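Local coordinates for protein Eps1p (Saccharomyces cerevisiae, PDB 4TW5) that is a member of the thioredoxin superfamily whose crystallised fragment holds a thioredoxin domain and, from its topology, probably a second thioredoxin-like fold, at residues L146-V157 / V235-N246. Residues are numbered along the deposited sequence; the frame is centred on the assembly and turned at random.
Sequences LIAGKATRPHLV and VALVLPNKTSNN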
ATOM      1  N   LEU A 146       8.722   0.659 -19.038  1.00 27.76           N
ATOM      2  CA  LEU A 146       7.890   0.435 -20.210  1.00 29.84           C
ATOM      3  C   LEU A 146       6.893   1.557 -20.408  1.00 34.57           C
ATOM      4  O   LEU A 146       6.631   1.990 -21.529  1.00 29.40           O
ATOM      5  CB  LEU A 146       7.134  -0.878 -20.106  1.00 24.34           C
ATOM      6  CG  LEU A 146       8.013  -2.117 -20.081  1.00 33.07           C
ATOM      7  CD1 LEU A 146       7.115  -3.330 -20.003  1.00 28.00           C
ATOM      8  CD2 LEU A 146       8.919  -2.150 -21.326  1.00 25.39           C
ATOM      9  N   ILE A 147       6.334   2.014 -19.296  1.00 31.96           N
ATOM     10  CA  ILE A 147       5.246   2.967 -19.344  1.00 36.28           C
ATOM     11  C   ILE A 147       5.762   4.400 -19.492  1.00 29.57           C
ATOM     12  O   ILE A 147       5.038   5.270 -19.928  1.00 29.58           O
ATOM     13  CB  ILE A 147       4.363   2.837 -18.054  1.00 33.00           C
ATOM     14  CG1 ILE A 147       2.908   2.698 -18.437  1.00 28.14           C
ATOM     15  CG2 ILE A 147       4.571   4.001 -17.110  1.00 29.47           C
ATOM     16  CD1 ILE A 147       2.670   1.454 -19.200  1.00 32.98           C
ATOM     17  N   ALA A 148       7.029   4.620 -19.164  1.00 27.57           N
ATOM     18  CA  ALA A 148       7.671   5.907 -19.386  1.00 25.14           C
ATOM     19  C   ALA A 148       8.021   6.114 -20.873  1.00 32.34           C
ATOM     20  O   ALA A 148       8.555   7.162 -21.260  1.00 31.99           O
ATOM     21  CB  ALA A 148       8.908   6.039 -18.525  1.00 25.40           C
ATOM     22  N   GLY A 149       7.759   5.099 -21.693  1.00 31.70           N
ATOM     23  CA  GLY A 149       7.939   5.224 -23.125  1.00 31.30           C
ATOM     24  C   GLY A 149       9.168   4.485 -23.606  1.00 31.93           C
ATOM     25  O   GLY A 149       9.675   4.758 -24.699  1.00 28.31           O
ATOM     26  N   LYS A 150       9.674   3.577 -22.774  1.00 27.36           N
ATOM     27  CA  LYS A 150      10.917   2.894 -23.089  1.00 28.61           C
ATOM     28  C   LYS A 150      10.773   1.568 -23.843  1.00 34.81           C
ATOM     29  O   LYS A 150      11.770   1.019 -24.325  1.00 33.48           O
ATOM     30  CB  LYS A 150      11.704   2.685 -21.795  1.00 28.45           C
ATOM     31  CG  LYS A 150      12.023   4.007 -21.116  1.00 33.76           C
ATOM     32  CD  LYS A 150      12.954   3.860 -19.909  1.00 46.20           C
ATOM     33  CE  LYS A 150      13.237   5.230 -19.269  1.00 39.66           C
ATOM     34  NZ  LYS A 150      14.193   5.132 -18.125  1.00 50.49           N
ATOM     35  N   ALA A 151       9.544   1.080 -23.993  1.00 30.89           N
ATOM     36  CA  ALA A 151       9.292  -0.087 -24.841  1.00 27.82           C
ATOM     37  C   ALA A 151       9.531   0.177 -26.342  1.00 33.60           C
ATOM     38  O   ALA A 151       9.040   1.160 -26.901  1.00 32.60           O
ATOM     39  CB  ALA A 151       7.876  -0.588 -24.634  1.00 27.80           C
ATOM     40  N   THR A 152      10.243  -0.736 -26.995  1.00 32.93           N
ATOM     41  CA  THR A 152      10.479  -0.636 -28.434  1.00 31.63           C
ATOM     42  C   THR A 152       9.553  -1.577 -29.199  1.00 34.44           C
ATOM     43  O   THR A 152       9.447  -1.501 -30.422  1.00 37.08           O
ATOM     44  CB  THR A 152      11.942  -0.955 -28.792  1.00 34.63           C
ATOM     45  OG1 THR A 152      12.244  -2.297 -28.373  1.00 35.62           O
ATOM     46  CG2 THR A 152      12.886  -0.024 -28.057  1.00 33.00           C
ATOM     47  N   ARG A 153       8.872  -2.462 -28.479  1.00 28.62           N
ATOM     48  CA  ARG A 153       7.827  -3.280 -29.095  1.00 26.16           C
ATOM     49  C   ARG A 153       6.631  -3.177 -28.159  1.00 28.22           C
ATOM     50  O   ARG A 153       6.795  -2.765 -27.023  1.00 25.85           O
ATOM     51  CB  ARG A 153       8.306  -4.722 -29.333  1.00 27.84           C
ATOM     52  CG  ARG A 153       9.456  -4.826 -30.384  1.00 32.50           C
ATOM     53  CD  ARG A 153       8.972  -4.373 -31.794  1.00 29.44           C
ATOM     54  NE  ARG A 153       7.914  -5.253 -32.323  1.00 31.07           N
ATOM     55  CZ  ARG A 153       6.843  -4.841 -33.003  1.00 37.62           C
ATOM     56  NH1 ARG A 153       6.649  -3.539 -33.234  1.00 43.04           N
ATOM     57  NH2 ARG A 153       5.944  -5.724 -33.432  1.00 31.79           N
ATOM     58  N   PRO A 154       5.417  -3.457 -28.653  1.00 24.78           N
ATOM     59  CA  PRO A 154       4.278  -3.504 -27.736  1.00 20.35           C
ATOM     60  C   PRO A 154       4.476  -4.656 -26.695  1.00 28.19           C
ATOM     61  O   PRO A 154       5.176  -5.613 -27.017  1.00 26.77           O
ATOM     62  CB  PRO A 154       3.086  -3.777 -28.662  1.00 19.46           C
ATOM     63  CG  PRO A 154       3.615  -3.547 -30.086  1.00 22.60           C
ATOM     64  CD  PRO A 154       5.055  -3.846 -30.030  1.00 23.58           C
ATOM     65  N   HIS A 155       3.909  -4.525 -25.489  1.00 21.92           N
ATOM     66  CA  HIS A 155       4.008  -5.514 -24.395  1.00 24.42           C
ATOM     67  C   HIS A 155       2.601  -5.785 -23.880  1.00 23.37           C
ATOM     68  O   HIS A 155       1.947  -4.863 -23.375  1.00 22.45           O
ATOM     69  CB  HIS A 155       4.843  -5.008 -23.207  1.00 22.39           C
ATOM     70  CG  HIS A 155       6.317  -5.013 -23.431  1.00 26.56           C
ATOM     71  ND1 HIS A 155       6.940  -4.134 -24.298  1.00 29.75           N
ATOM     72  CD2 HIS A 155       7.303  -5.755 -22.874  1.00 26.50           C
ATOM     73  CE1 HIS A 155       8.245  -4.346 -24.271  1.00 25.53           C
ATOM     74  NE2 HIS A 155       8.490  -5.328 -23.417  1.00 27.81           N
ATOM     75  N   LEU A 156       2.104  -6.997 -24.073  1.00 16.94           N
ATOM     76  CA  LEU A 156       0.922  -7.400 -23.370  1.00 21.01           C
ATOM     77  C   LEU A 156       1.404  -7.812 -22.003  1.00 20.39           C
ATOM     78  O   LEU A 156       2.330  -8.634 -21.890  1.00 22.42           O
ATOM     79  CB  LEU A 156       0.208  -8.536 -24.079  1.00 21.98           C
ATOM     80  CG  LEU A 156      -1.204  -8.683 -23.571  1.00 16.35           C
ATOM     81  CD1 LEU A 156      -1.939  -7.345 -23.816  1.00 21.03           C
ATOM     82  CD2 LEU A 156      -1.877  -9.815 -24.294  1.00 15.82           C
ATOM     83  N   VAL A 157       0.858  -7.181 -20.976  1.00 15.41           N
ATOM     84  CA  VAL A 157       1.263  -7.481 -19.610  1.00 19.99           C
ATOM     85  C   VAL A 157       0.102  -7.986 -18.767  1.00 20.83           C
ATOM     86  O   VAL A 157      -1.018  -7.442 -18.803  1.00 22.94           O
ATOM     87  CB  VAL A 157       1.893  -6.271 -18.911  1.00 22.93           C
ATOM     88  CG1 VAL A 157       2.380  -6.651 -17.497  1.00 17.12           C
ATOM     89  CG2 VAL A 157       3.021  -5.722 -19.757  1.00 22.08           C
ATOM     90  N   VAL A 235      -5.068  -8.100 -17.495  1.00 22.19           N
ATOM     91  CA  VAL A 235      -4.232  -7.923 -18.666  1.00 17.35           C
ATOM     92  C   VAL A 235      -4.361  -6.499 -19.207  1.00 26.62           C
ATOM     93  O   VAL A 235      -5.478  -5.990 -19.327  1.00 24.62           O
ATOM     94  CB  VAL A 235      -4.609  -8.934 -19.787  1.00 20.34           C
ATOM     95  CG1 VAL A 235      -3.836  -8.653 -21.094  1.00 17.80           C
ATOM     96  CG2 VAL A 235      -4.384 -10.361 -19.329  1.00 20.03           C
ATOM     97  N   ALA A 236      -3.226  -5.879 -19.547  1.00 23.28           N
ATOM     98  CA  ALA A 236      -3.186  -4.542 -20.154  1.00 20.42           C
ATOM     99  C   ALA A 236      -2.126  -4.433 -21.274  1.00 22.02           C
ATOM    100  O   ALA A 236      -1.072  -5.056 -21.209  1.00 19.64           O
ATOM    101  CB  ALA A 236      -2.914  -3.507 -19.097  1.00 17.41           C
ATOM    102  N   LEU A 237      -2.374  -3.597 -22.274  1.00 24.87           N
ATOM    103  CA  LEU A 237      -1.384  -3.410 -23.347  1.00 24.63           C
ATOM    104  C   LEU A 237      -0.573  -2.133 -23.150  1.00 21.74           C
ATOM    105  O   LEU A 237      -1.126  -1.101 -22.755  1.00 23.24           O
ATOM    106  CB  LEU A 237      -2.061  -3.376 -24.703  1.00 22.09           C
ATOM    107  CG  LEU A 237      -1.168  -3.303 -25.941  1.00 22.48           C
ATOM    108  CD1 LEU A 237      -0.272  -4.527 -26.059  1.00 22.89           C
ATOM    109  CD2 LEU A 237      -2.056  -3.218 -27.147  1.00 24.74           C
ATOM    110  N   VAL A 238       0.742  -2.243 -23.336  1.00 20.14           N
ATOM    111  CA  VAL A 238       1.647  -1.101 -23.341  1.00 21.06           C
ATOM    112  C   VAL A 238       2.139  -0.799 -24.763  1.00 22.37           C
ATOM    113  O   VAL A 238       2.733  -1.648 -25.416  1.00 19.97           O
ATOM    114  CB  VAL A 238       2.883  -1.310 -22.442  1.00 27.24           C
ATOM    115  CG1 VAL A 238       3.706  -0.032 -22.400  1.00 21.83           C
ATOM    116  CG2 VAL A 238       2.489  -1.754 -21.023  1.00 21.28           C
ATOM    117  N   LEU A 239       1.866   0.412 -25.237  1.00 25.17           N
ATOM    118  CA  LEU A 239       2.304   0.838 -26.556  1.00 24.08           C
ATOM    119  C   LEU A 239       3.739   1.326 -26.497  1.00 24.77           C
ATOM    120  O   LEU A 239       4.110   2.080 -25.598  1.00 23.46           O
ATOM    121  CB  LEU A 239       1.386   1.922 -27.091  1.00 18.40           C
ATOM    122  CG  LEU A 239      -0.043   1.433 -27.321  1.00 28.35           C
ATOM    123  CD1 LEU A 239      -0.903   2.533 -27.916  1.00 38.10           C
ATOM    124  CD2 LEU A 239      -0.065   0.218 -28.247  1.00 25.66           C
ATOM    125  N   PRO A 240       4.537   0.941 -27.497  1.00 25.25           N
ATOM    126  CA  PRO A 240       5.965   1.269 -27.533  1.00 27.36           C
ATOM    127  C   PRO A 240       6.238   2.734 -27.893  1.00 27.35           C
ATOM    128  O   PRO A 240       5.480   3.351 -28.653  1.00 26.00           O
ATOM    129  CB  PRO A 240       6.503   0.336 -28.623  1.00 27.38           C
ATOM    130  CG  PRO A 240       5.340   0.178 -29.559  1.00 25.53           C
ATOM    131  CD  PRO A 240       4.102   0.191 -28.693  1.00 22.40           C
ATOM    132  N   ASN A 241       7.303   3.281 -27.316  1.00 22.06           N
ATOM    133  CA  ASN A 241       7.781   4.598 -27.707  1.00 34.54           C
ATOM    134  C   ASN A 241       6.753   5.748 -27.574  1.00 30.56           C
ATOM    135  O   ASN A 241       6.868   6.754 -28.272  1.00 28.67           O
ATOM    136  CB  ASN A 241       8.325   4.508 -29.146  1.00 27.13           C
ATOM    137  CG  ASN A 241       9.605   3.671 -29.225  1.00 27.05           C
ATOM    138  OD1 ASN A 241      10.549   3.897 -28.470  1.00 26.78           O
ATOM    139  ND2 ASN A 241       9.610   2.667 -30.086  1.00 25.88           N
ATOM    140  N   LYS A 242       5.744   5.571 -26.712  1.00 27.04           N
ATOM    141  CA  LYS A 242       4.806   6.644 -26.331  1.00 27.74           C
ATOM    142  C   LYS A 242       4.984   6.971 -24.861  1.00 26.13           C
ATOM    143  O   LYS A 242       5.110   6.076 -24.040  1.00 25.54           O
ATOM    144  CB  LYS A 242       3.337   6.276 -26.608  1.00 25.82           C
ATOM    145  CG  LYS A 242       2.936   6.473 -28.040  1.00 38.74           C
ATOM    146  CD  LYS A 242       1.555   5.925 -28.364  1.00 39.69           C
ATOM    147  CE  LYS A 242       1.358   5.924 -29.900  1.00 48.85           C
ATOM    148  NZ  LYS A 242       0.019   5.427 -30.345  1.00 63.93           N
ATOM    149  N   THR A 243       4.952   8.254 -24.528  1.00 23.69           N
ATOM    150  CA  THR A 243       5.188   8.692 -23.165  1.00 24.13           C
ATOM    151  C   THR A 243       3.887   8.921 -22.350  1.00 25.15           C
ATOM    152  O   THR A 243       3.947   9.220 -21.171  1.00 27.79           O
ATOM    153  CB  THR A 243       5.972   9.987 -23.146  1.00 25.43           C
ATOM    154  OG1 THR A 243       5.325  10.903 -24.025  1.00 26.85           O
ATOM    155  CG2 THR A 243       7.412   9.780 -23.569  1.00 25.48           C
ATOM    156  N   SER A 244       2.737   8.824 -23.006  1.00 18.26           N
ATOM    157  CA  SER A 244       1.458   9.108 -22.404  1.00 27.99           C
ATOM    158  C   SER A 244       0.433   8.306 -23.158  1.00 29.56           C
ATOM    159  O   SER A 244       0.704   7.874 -24.280  1.00 31.06           O
ATOM    160  CB  SER A 244       1.133  10.611 -22.443  1.00 32.44           C
ATOM    161  OG  SER A 244       0.804  11.057 -23.749  1.00 37.95           O
ATOM    162  N   ASN A 245      -0.697   8.052 -22.505  1.00 25.65           N
ATOM    163  CA  ASN A 245      -1.818   7.287 -23.059  1.00 28.39           C
ATOM    164  C   ASN A 245      -1.345   6.041 -23.829  1.00 32.72           C
ATOM    165  O   ASN A 245      -1.796   5.744 -24.933  1.00 33.00           O
ATOM    166  CB  ASN A 245      -2.698   8.196 -23.920  1.00 34.61           C
ATOM    167  CG  ASN A 245      -3.279   9.375 -23.117  1.00 42.19           C
ATOM    168  OD1 ASN A 245      -2.976   9.547 -21.926  1.00 38.59           O
ATOM    169  ND2 ASN A 245      -4.145  10.157 -23.751  1.00 41.53           N
ATOM    170  N   ASN A 246      -0.444   5.299 -23.194  1.00 35.79           N
ATOM    171  CA  ASN A 246       0.224   4.164 -23.811  1.00 33.05           C
ATOM    172  C   ASN A 246      -0.179   2.865 -23.128  1.00 27.82           C
ATOM    173  O   ASN A 246       0.356   1.794 -23.420  1.00 27.71           O
ATOM    174  CB  ASN A 246       1.730   4.354 -23.716  1.00 27.48           C
ATOM    175  CG  ASN A 246       2.152   4.746 -22.328  1.00 27.63           C
ATOM    176  OD1 ASN A 246       1.354   4.698 -21.398  1.00 34.87           O
ATOM    177  ND2 ASN A 246       3.376   5.169 -22.181  1.00 27.99           N
TER
HETATM  178  O   HOH W   1       6.209   2.905 -24.505  1.00 30.70           O
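Strand 155-157 runs antiparallel to strand 235-238, the segment axes 4.7 Å apart at 159°, with His155–Val238 and Val157–Ala236 as hydrogen-bonded pairs around the non-hydrogen-bonded pair Leu156–Leu237. The two belong to the mixed sheet of what is probably a thioredoxin-like fold, in which strand 200-205 lies on the other side of 155-160 and strand 247-249 on the other side of 234-238. Val157 and Ala236 exchange a pair of N-H...O bonds, with Ala236 N 2.8 Å from Val157 O. On one face of the sheet CD1 of Leu156 meets Val235 CG1 at 3.6 Å, and CG of Leu156 touches the same methyl; Trp187 and Ile190 of helix 180-196 and Phe264 of helix 259-265 also pack on Leu156. The opposite face carries Val238: Val238 CG1 lies 3.7 Å from Ile147 CD1, and Val238 CG2 touches the same methyl, as the side chains cross at about a right angle. This seats the end of helix 140-150 against the sheet. Beyond the strands, the rings of Pro154 and Pro240 pack through Pro154 CG and Pro240 CD, 4.0 Å apart, and Asn241 N donates a weak hydrogen bond to Ala151 O at the type II turn 239-242. Gly149, the C-prime residue of the helix's Schellman motif, makes a CA-H...O contact, its CA 3.1 Å from Lys242 O. Asn246 ties helix end to turn: with CG set between the backbone N and carbonyl carbon (chi1 48°), ND2 donates to Lys242 O from above that carbonyl's plane, and to Ile147 O at 2.8 Å, tilted 35° from the carbonyl plane. Its OD1, buried here without a polar partner, rests 3.9 Å from Ile147 CG1.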